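Local coordinates for amidase (Bacillus anthracis, PDB 5EWQ), which probably hydrolyses carboxylic acid amides to the free acid and ammonia, as an amidase-family enzyme, at residues Ala135-Gln147 with Gln378-Phe392. Residues are numbered along the deposited sequence; the frame is centred on the assembly and turned at random.
Sequences AGTYVLKDWIADQ and QKNVPVKSLKEIIAF
Trp143 packs on Val381 and Val139 on Phe392, and these two residues give most of what the 135-147 side contributes; two overlapping type I turns, Tyr138 to Lys141 and Leu140 to Trp143, place Val139 inside the first and Trp143 at the end of the second. The indole of Trp143, swung across to the other segment with CG trans to the backbone N (chi1 175°), takes Val381 over one face, CB lying 4.1 Å from the centroid of the five-membered ring in a CH-pi contact. At the ring's edge, Gln378 OE1 comes within 3.3 Å of Trp143 CZ2; the bend at chi2 of Gln378 folds its amide back against the benzo end, the two planes 80° apart. Trp143 NE1 gives a weak, bent hydrogen bond to Asn380 OD1 (3.4 Å), whose amide stands nearly perpendicular to the indole.

Val139 sets CG2 over the face of Phe392, 3.8 Å from the ring centroid and close to its normal, while the same methyl meets Val383 CG2 at 3.7 Å. Tyr138 CD2 meets Phe392 CE2 edge to edge. Between the two aromatic ends, Leu140 CD2 reaches Val381 CG2 and the Pro382 ring.

The contact joins the loop between strand 118-122 and helix 150-155 to the connection between helices 360-377 and 386-394 and to Ile389 and Phe392 of the latter, where Ser385 is N-cap, its OG taking a weak bond from Glu388 N. Phe375 of helix 360-377 touches Leu140, Val381 and Val383, and Tyr374 touches Trp143; Trp171 of helix 170-173 meets Ile389.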
ATOM      1  N   ALA A 135       3.772   6.489  11.854  1.00 23.58           N
ATOM      2  CA  ALA A 135       2.412   6.106  11.476  1.00 21.27           C
ATOM      3  C   ALA A 135       1.549   7.335  11.185  1.00 20.93           C
ATOM      4  O   ALA A 135       0.332   7.309  11.371  1.00 48.10           O
ATOM      5  CB  ALA A 135       1.772   5.251  12.565  1.00 18.05           C
ATOM      6  N   GLY A 136       2.192   8.407  10.730  1.00 18.70           N
ATOM      7  CA  GLY A 136       1.500   9.633  10.378  1.00 24.94           C
ATOM      8  C   GLY A 136       1.176  10.540  11.552  1.00 33.76           C
ATOM      9  O   GLY A 136       0.456  11.526  11.395  1.00 35.26           O
ATOM     10  N   THR A 137       1.707  10.221  12.727  1.00 32.91           N
ATOM     11  CA  THR A 137       1.395  10.992  13.929  1.00 14.82           C
ATOM     12  C   THR A 137       2.410  12.100  14.193  1.00 16.24           C
ATOM     13  O   THR A 137       3.563  12.019  13.769  1.00 31.98           O
ATOM     14  CB  THR A 137       1.319  10.088  15.173  1.00 15.01           C
ATOM     15  OG1 THR A 137       2.629   9.616  15.510  1.00 23.00           O
ATOM     16  CG2 THR A 137       0.410   8.905  14.907  1.00 26.22           C
ATOM     17  N   TYR A 138       1.969  13.132  14.904  1.00 15.88           N
ATOM     18  CA  TYR A 138       2.836  14.241  15.280  1.00 26.11           C
ATOM     19  C   TYR A 138       3.723  13.861  16.465  1.00 36.97           C
ATOM     20  O   TYR A 138       4.850  14.339  16.590  1.00 35.33           O
ATOM     21  CB  TYR A 138       2.001  15.482  15.619  1.00 16.70           C
ATOM     22  CG  TYR A 138       2.817  16.716  15.940  1.00 19.22           C
ATOM     23  CD1 TYR A 138       3.170  17.617  14.944  1.00 30.22           C
ATOM     24  CD2 TYR A 138       3.228  16.984  17.241  1.00 30.60           C
ATOM     25  CE1 TYR A 138       3.914  18.747  15.232  1.00 33.42           C
ATOM     26  CE2 TYR A 138       3.975  18.110  17.537  1.00 28.26           C
ATOM     27  CZ  TYR A 138       4.313  18.988  16.529  1.00 32.55           C
ATOM     28  OH  TYR A 138       5.053  20.111  16.821  1.00 37.18           O
ATOM     29  N   VAL A 139       3.207  12.994  17.330  1.00 33.16           N
ATOM     30  CA  VAL A 139       3.907  12.620  18.554  1.00 32.22           C
ATOM     31  C   VAL A 139       5.131  11.747  18.262  1.00 30.46           C
ATOM     32  O   VAL A 139       6.104  11.753  19.019  1.00 41.77           O
ATOM     33  CB  VAL A 139       2.953  11.887  19.533  1.00 22.74           C
ATOM     34  CG1 VAL A 139       2.469  10.569  18.942  1.00 16.59           C
ATOM     35  CG2 VAL A 139       3.619  11.671  20.884  1.00 18.83           C
ATOM     36  N   LEU A 140       5.090  11.016  17.153  1.00 28.30           N
ATOM     37  CA  LEU A 140       6.189  10.130  16.784  1.00 34.32           C
ATOM     38  C   LEU A 140       6.941  10.641  15.559  1.00 35.34           C
ATOM     39  O   LEU A 140       7.700   9.899  14.937  1.00 31.62           O
ATOM     40  CB  LEU A 140       5.667   8.718  16.514  1.00 30.29           C
ATOM     41  CG  LEU A 140       5.090   7.922  17.684  1.00 38.69           C
ATOM     42  CD1 LEU A 140       4.393   6.671  17.174  1.00 30.04           C
ATOM     43  CD2 LEU A 140       6.186   7.559  18.670  1.00 21.85           C
ATOM     44  N   LYS A 141       6.737  11.914  15.228  1.00 28.93           N
ATOM     45  CA  LYS A 141       7.277  12.492  13.998  1.00 36.36           C
ATOM     46  C   LYS A 141       8.805  12.466  13.933  1.00 38.12           C
ATOM     47  O   LYS A 141       9.384  12.544  12.849  1.00 36.61           O
ATOM     48  CB  LYS A 141       6.784  13.931  13.830  1.00 31.57           C
ATOM     49  CG  LYS A 141       7.406  14.926  14.798  1.00 29.73           C
ATOM     50  CD  LYS A 141       6.803  16.310  14.622  1.00 39.83           C
ATOM     51  CE  LYS A 141       7.438  17.319  15.566  1.00 42.41           C
ATOM     52  NZ  LYS A 141       8.897  17.476  15.312  1.00 47.13           N
ATOM     53  N   ASP A 142       9.454  12.352  15.087  1.00 41.25           N
ATOM     54  CA  ASP A 142      10.911  12.394  15.140  1.00 38.34           C
ATOM     55  C   ASP A 142      11.521  11.130  15.739  1.00 40.02           C
ATOM     56  O   ASP A 142      12.735  11.056  15.931  1.00 41.27           O
ATOM     57  CB  ASP A 142      11.371  13.616  15.937  1.00 43.07           C
ATOM     58  CG  ASP A 142      10.996  14.924  15.268  1.00 54.06           C
ATOM     59  OD1 ASP A 142      11.087  15.005  14.025  1.00 31.13           O
ATOM     60  OD2 ASP A 142      10.608  15.871  15.985  1.00 59.87           O
ATOM     61  N   TRP A 143      10.687  10.137  16.033  1.00 37.83           N
ATOM     62  CA  TRP A 143      11.186   8.900  16.626  1.00 40.73           C
ATOM     63  C   TRP A 143      11.762   7.954  15.580  1.00 50.97           C
ATOM     64  O   TRP A 143      11.040   7.446  14.723  1.00 46.12           O
ATOM     65  CB  TRP A 143      10.086   8.178  17.405  1.00 28.09           C
ATOM     66  CG  TRP A 143      10.542   6.842  17.916  1.00 44.70           C
ATOM     67  CD1 TRP A 143      11.457   6.613  18.902  1.00 31.11           C
ATOM     68  CD2 TRP A 143      10.115   5.552  17.458  1.00 35.97           C
ATOM     69  NE1 TRP A 143      11.622   5.263  19.091  1.00 37.93           N
ATOM     70  CE2 TRP A 143      10.810   4.588  18.216  1.00 37.56           C
ATOM     71  CE3 TRP A 143       9.210   5.119  16.483  1.00 32.60           C
ATOM     72  CZ2 TRP A 143      10.631   3.219  18.030  1.00 30.31           C
ATOM     73  CZ3 TRP A 143       9.034   3.758  16.301  1.00 37.53           C
ATOM     74  CH2 TRP A 143       9.741   2.824  17.070  1.00 33.98           C
ATOM     75  N   ILE A 144      13.066   7.714  15.668  1.00 37.92           N
ATOM     76  CA  ILE A 144      13.733   6.768  14.785  1.00 38.89           C
ATOM     77  C   ILE A 144      13.867   5.407  15.462  1.00 40.25           C
ATOM     78  O   ILE A 144      14.478   5.290  16.526  1.00 42.01           O
ATOM     79  CB  ILE A 144      15.125   7.272  14.367  1.00 44.71           C
ATOM     80  CG1 ILE A 144      15.011   8.632  13.673  1.00 42.44           C
ATOM     81  CG2 ILE A 144      15.802   6.262  13.460  1.00 45.71           C
ATOM     82  CD1 ILE A 144      16.338   9.212  13.236  1.00 46.46           C
ATOM     83  N   ALA A 145      13.292   4.383  14.838  1.00 39.88           N
ATOM     84  CA  ALA A 145      13.278   3.039  15.404  1.00 40.42           C
ATOM     85  C   ALA A 145      14.683   2.460  15.531  1.00 50.06           C
ATOM     86  O   ALA A 145      15.631   2.963  14.927  1.00 60.43           O
ATOM     87  CB  ALA A 145      12.404   2.123  14.562  1.00 37.43           C
ATOM     88  N   ASP A 146      14.807   1.397  16.317  1.00 52.18           N
ATOM     89  CA  ASP A 146      16.104   0.780  16.576  1.00 62.02           C
ATOM     90  C   ASP A 146      16.504  -0.176  15.453  1.00 64.91           C
ATOM     91  O   ASP A 146      17.640  -0.151  14.981  1.00 64.09           O
ATOM     92  CB  ASP A 146      16.082   0.041  17.916  1.00 63.45           C
ATOM     93  CG  ASP A 146      17.473  -0.242  18.449  1.00 85.70           C
ATOM     94  OD1 ASP A 146      18.392   0.556  18.165  1.00 99.25           O
ATOM     95  OD2 ASP A 146      17.647  -1.256  19.156  1.00 96.07           O
ATOM     96  N   GLN A 147      15.564  -1.014  15.027  1.00 65.90           N
ATOM     97  CA  GLN A 147      15.826  -1.982  13.966  1.00 58.60           C
ATOM     98  C   GLN A 147      14.939  -1.734  12.751  1.00 52.24           C
ATOM     99  O   GLN A 147      13.926  -1.042  12.842  1.00 68.15           O
ATOM    100  CB  GLN A 147      15.612  -3.409  14.476  1.00 62.79           C
ATOM    101  CG  GLN A 147      16.404  -3.761  15.724  1.00 87.16           C
ATOM    102  CD  GLN A 147      16.201  -5.201  16.151  1.00107.11           C
ATOM    103  OE1 GLN A 147      15.715  -6.028  15.378  1.00116.10           O
ATOM    104  NE2 GLN A 147      16.571  -5.510  17.389  1.00111.75           N
ATOM    105  N   GLN A 378      10.044  -0.924  22.360  1.00 63.78           N
ATOM    106  CA  GLN A 378      10.956   0.099  21.864  1.00 59.41           C
ATOM    107  C   GLN A 378      11.811   0.673  22.989  1.00 61.53           C
ATOM    108  O   GLN A 378      11.405   0.675  24.152  1.00 67.15           O
ATOM    109  CB  GLN A 378      10.177   1.211  21.162  1.00 58.45           C
ATOM    110  CG  GLN A 378       9.173   0.701  20.139  1.00 53.18           C
ATOM    111  CD  GLN A 378       9.792  -0.243  19.126  1.00 55.53           C
ATOM    112  OE1 GLN A 378      10.890  -0.003  18.622  1.00 62.68           O
ATOM    113  NE2 GLN A 378       9.089  -1.331  18.825  1.00 50.42           N
ATOM    114  N   LYS A 379      12.995   1.163  22.634  1.00 74.66           N
ATOM    115  CA  LYS A 379      13.967   1.622  23.620  1.00 90.76           C
ATOM    116  C   LYS A 379      13.802   3.097  23.977  1.00 91.12           C
ATOM    117  O   LYS A 379      13.617   3.442  25.144  1.00 92.19           O
ATOM    118  CB  LYS A 379      15.389   1.371  23.111  1.00 86.95           C
ATOM    119  N   ASN A 380      13.875   3.963  22.971  1.00 77.64           N
ATOM    120  CA  ASN A 380      13.818   5.403  23.203  1.00 75.70           C
ATOM    121  C   ASN A 380      12.614   6.072  22.544  1.00 59.97           C
ATOM    122  O   ASN A 380      12.748   7.105  21.889  1.00 58.39           O
ATOM    123  CB  ASN A 380      15.108   6.062  22.713  1.00 90.05           C
ATOM    124  CG  ASN A 380      15.476   5.652  21.300  1.00110.15           C
ATOM    125  OD1 ASN A 380      14.649   5.123  20.555  1.00114.72           O
ATOM    126  ND2 ASN A 380      16.726   5.893  20.921  1.00117.62           N
ATOM    127  N   VAL A 381      11.439   5.478  22.724  1.00 48.63           N
ATOM    128  CA  VAL A 381      10.210   6.022  22.162  1.00 39.74           C
ATOM    129  C   VAL A 381       9.636   7.093  23.098  1.00 42.69           C
ATOM    130  O   VAL A 381       9.575   6.896  24.313  1.00 50.27           O
ATOM    131  CB  VAL A 381       9.170   4.896  21.902  1.00 43.43           C
ATOM    132  CG1 VAL A 381       8.900   4.095  23.173  1.00 37.67           C
ATOM    133  CG2 VAL A 381       7.881   5.456  21.318  1.00 54.33           C
ATOM    134  N   PRO A 382       9.236   8.247  22.536  1.00 45.35           N
ATOM    135  CA  PRO A 382       8.719   9.364  23.339  1.00 33.60           C
ATOM    136  C   PRO A 382       7.369   9.086  24.002  1.00 40.63           C
ATOM    137  O   PRO A 382       6.867   9.940  24.734  1.00 50.54           O
ATOM    138  CB  PRO A 382       8.589  10.499  22.315  1.00 23.26           C
ATOM    139  CG  PRO A 382       8.473   9.811  20.998  1.00 22.64           C
ATOM    140  CD  PRO A 382       9.349   8.604  21.111  1.00 34.05           C
ATOM    141  N   VAL A 383       6.795   7.913  23.750  1.00 48.48           N
ATOM    142  CA  VAL A 383       5.507   7.538  24.326  1.00 41.37           C
ATOM    143  C   VAL A 383       5.453   6.032  24.583  1.00 42.08           C
ATOM    144  O   VAL A 383       5.859   5.239  23.736  1.00 53.10           O
ATOM    145  CB  VAL A 383       4.339   7.955  23.402  1.00 41.60           C
ATOM    146  CG1 VAL A 383       3.178   6.984  23.521  1.00 61.59           C
ATOM    147  CG2 VAL A 383       3.890   9.375  23.714  1.00 35.68           C
ATOM    148  N   LYS A 384       4.957   5.638  25.753  1.00 43.01           N
ATOM    149  CA  LYS A 384       4.891   4.221  26.097  1.00 35.54           C
ATOM    150  C   LYS A 384       3.466   3.712  26.310  1.00 39.43           C
ATOM    151  O   LYS A 384       3.272   2.579  26.752  1.00 42.32           O
ATOM    152  CB  LYS A 384       5.726   3.942  27.346  1.00 33.98           C
ATOM    153  CG  LYS A 384       7.221   4.063  27.119  1.00 41.98           C
ATOM    154  CD  LYS A 384       8.000   3.372  28.222  1.00 39.64           C
ATOM    155  CE  LYS A 384       9.489   3.361  27.920  1.00 57.98           C
ATOM    156  NZ  LYS A 384       9.790   2.686  26.625  1.00 60.67           N
ATOM    157  N   SER A 385       2.475   4.539  25.993  1.00 39.89           N
ATOM    158  CA  SER A 385       1.078   4.125  26.115  1.00 39.24           C
ATOM    159  C   SER A 385       0.140   5.010  25.303  1.00 46.59           C
ATOM    160  O   SER A 385       0.468   6.151  24.977  1.00 44.31           O
ATOM    161  CB  SER A 385       0.641   4.125  27.582  1.00 39.78           C
ATOM    162  OG  SER A 385       0.616   5.440  28.110  1.00 50.68           O
ATOM    163  N   LEU A 386      -1.035   4.475  24.986  1.00 45.97           N
ATOM    164  CA  LEU A 386      -2.048   5.219  24.248  1.00 43.11           C
ATOM    165  C   LEU A 386      -2.594   6.369  25.091  1.00 48.61           C
ATOM    166  O   LEU A 386      -3.052   7.380  24.558  1.00 55.50           O
ATOM    167  CB  LEU A 386      -3.182   4.286  23.813  1.00 36.07           C
ATOM    168  CG  LEU A 386      -4.287   4.874  22.933  1.00 38.37           C
ATOM    169  CD1 LEU A 386      -3.696   5.524  21.695  1.00 40.19           C
ATOM    170  CD2 LEU A 386      -5.288   3.796  22.549  1.00 36.41           C
ATOM    171  N   LYS A 387      -2.534   6.208  26.411  1.00 49.61           N
ATOM    172  CA  LYS A 387      -2.994   7.238  27.337  1.00 50.02           C
ATOM    173  C   LYS A 387      -2.150   8.503  27.227  1.00 43.27           C
ATOM    174  O   LYS A 387      -2.672   9.616  27.300  1.00 52.18           O
ATOM    175  CB  LYS A 387      -2.962   6.721  28.776  1.00 51.28           C
ATOM    176  CG  LYS A 387      -4.321   6.676  29.452  1.00 60.52           C
ATOM    177  CD  LYS A 387      -4.185   6.379  30.938  1.00 71.34           C
ATOM    178  CE  LYS A 387      -3.412   5.093  31.183  1.00 74.97           C
ATOM    179  NZ  LYS A 387      -3.223   4.832  32.638  1.00 75.19           N
ATOM    180  N   GLU A 388      -0.845   8.328  27.055  1.00 33.83           N
ATOM    181  CA  GLU A 388       0.073   9.458  26.965  1.00 32.26           C
ATOM    182  C   GLU A 388      -0.095  10.210  25.647  1.00 57.79           C
ATOM    183  O   GLU A 388       0.092  11.426  25.590  1.00 55.03           O
ATOM    184  CB  GLU A 388       1.517   8.983  27.127  1.00 31.68           C
ATOM    185  CG  GLU A 388       1.809   8.381  28.493  1.00 36.05           C
ATOM    186  CD  GLU A 388       3.198   7.781  28.589  1.00 39.94           C
ATOM    187  OE1 GLU A 388       3.475   7.083  29.587  1.00 41.93           O
ATOM    188  OE2 GLU A 388       4.011   8.006  27.670  1.00 31.52           O
ATOM    189  N   ILE A 389      -0.451   9.480  24.593  1.00 37.21           N
ATOM    190  CA  ILE A 389      -0.719  10.084  23.292  1.00 28.30           C
ATOM    191  C   ILE A 389      -1.911  11.029  23.368  1.00 38.15           C
ATOM    192  O   ILE A 389      -1.849  12.165  22.894  1.00 43.72           O
ATOM    193  CB  ILE A 389      -0.995   9.015  22.218  1.00 39.31           C
ATOM    194  CG1 ILE A 389       0.242   8.144  22.008  1.00 41.88           C
ATOM    195  CG2 ILE A 389      -1.413   9.665  20.908  1.00 26.72           C
ATOM    196  CD1 ILE A 389       0.006   6.950  21.117  1.00 29.27           C
ATOM    197  N   ILE A 390      -2.995  10.545  23.968  1.00 38.19           N
ATOM    198  CA  ILE A 390      -4.217  11.326  24.126  1.00 43.06           C
ATOM    199  C   ILE A 390      -3.948  12.623  24.886  1.00 52.10           C
ATOM    200  O   ILE A 390      -4.451  13.686  24.519  1.00 60.21           O
ATOM    201  CB  ILE A 390      -5.304  10.514  24.860  1.00 40.57           C
ATOM    202  CG1 ILE A 390      -5.660   9.260  24.059  1.00 41.55           C
ATOM    203  CG2 ILE A 390      -6.541  11.361  25.096  1.00 36.43           C
ATOM    204  CD1 ILE A 390      -6.710   8.390  24.717  1.00 42.88           C
ATOM    205  N   ALA A 391      -3.139  12.528  25.936  1.00 42.71           N
ATOM    206  CA  ALA A 391      -2.769  13.695  26.726  1.00 32.84           C
ATOM    207  C   ALA A 391      -1.857  14.623  25.932  1.00 44.75           C
ATOM    208  O   ALA A 391      -1.913  15.843  26.082  1.00 48.00           O
ATOM    209  CB  ALA A 391      -2.096  13.265  28.019  1.00 33.97           C
ATOM    210  N   PHE A 392      -1.018  14.035  25.086  1.00 39.83           N
ATOM    211  CA  PHE A 392      -0.084  14.799  24.266  1.00 34.62           C
ATOM    212  C   PHE A 392      -0.815  15.630  23.216  1.00 45.32           C
ATOM    213  O   PHE A 392      -0.493  16.799  23.003  1.00 51.79           O
ATOM    214  CB  PHE A 392       0.918  13.858  23.588  1.00 26.07           C
ATOM    215  CG  PHE A 392       1.919  14.562  22.716  1.00 31.77           C
ATOM    216  CD1 PHE A 392       3.088  15.072  23.253  1.00 24.24           C
ATOM    217  CD2 PHE A 392       1.694  14.705  21.356  1.00 34.36           C
ATOM    218  CE1 PHE A 392       4.012  15.716  22.454  1.00 30.31           C
ATOM    219  CE2 PHE A 392       2.613  15.349  20.552  1.00 34.16           C
ATOM    220  CZ  PHE A 392       3.775  15.855  21.101  1.00 37.78           C
TER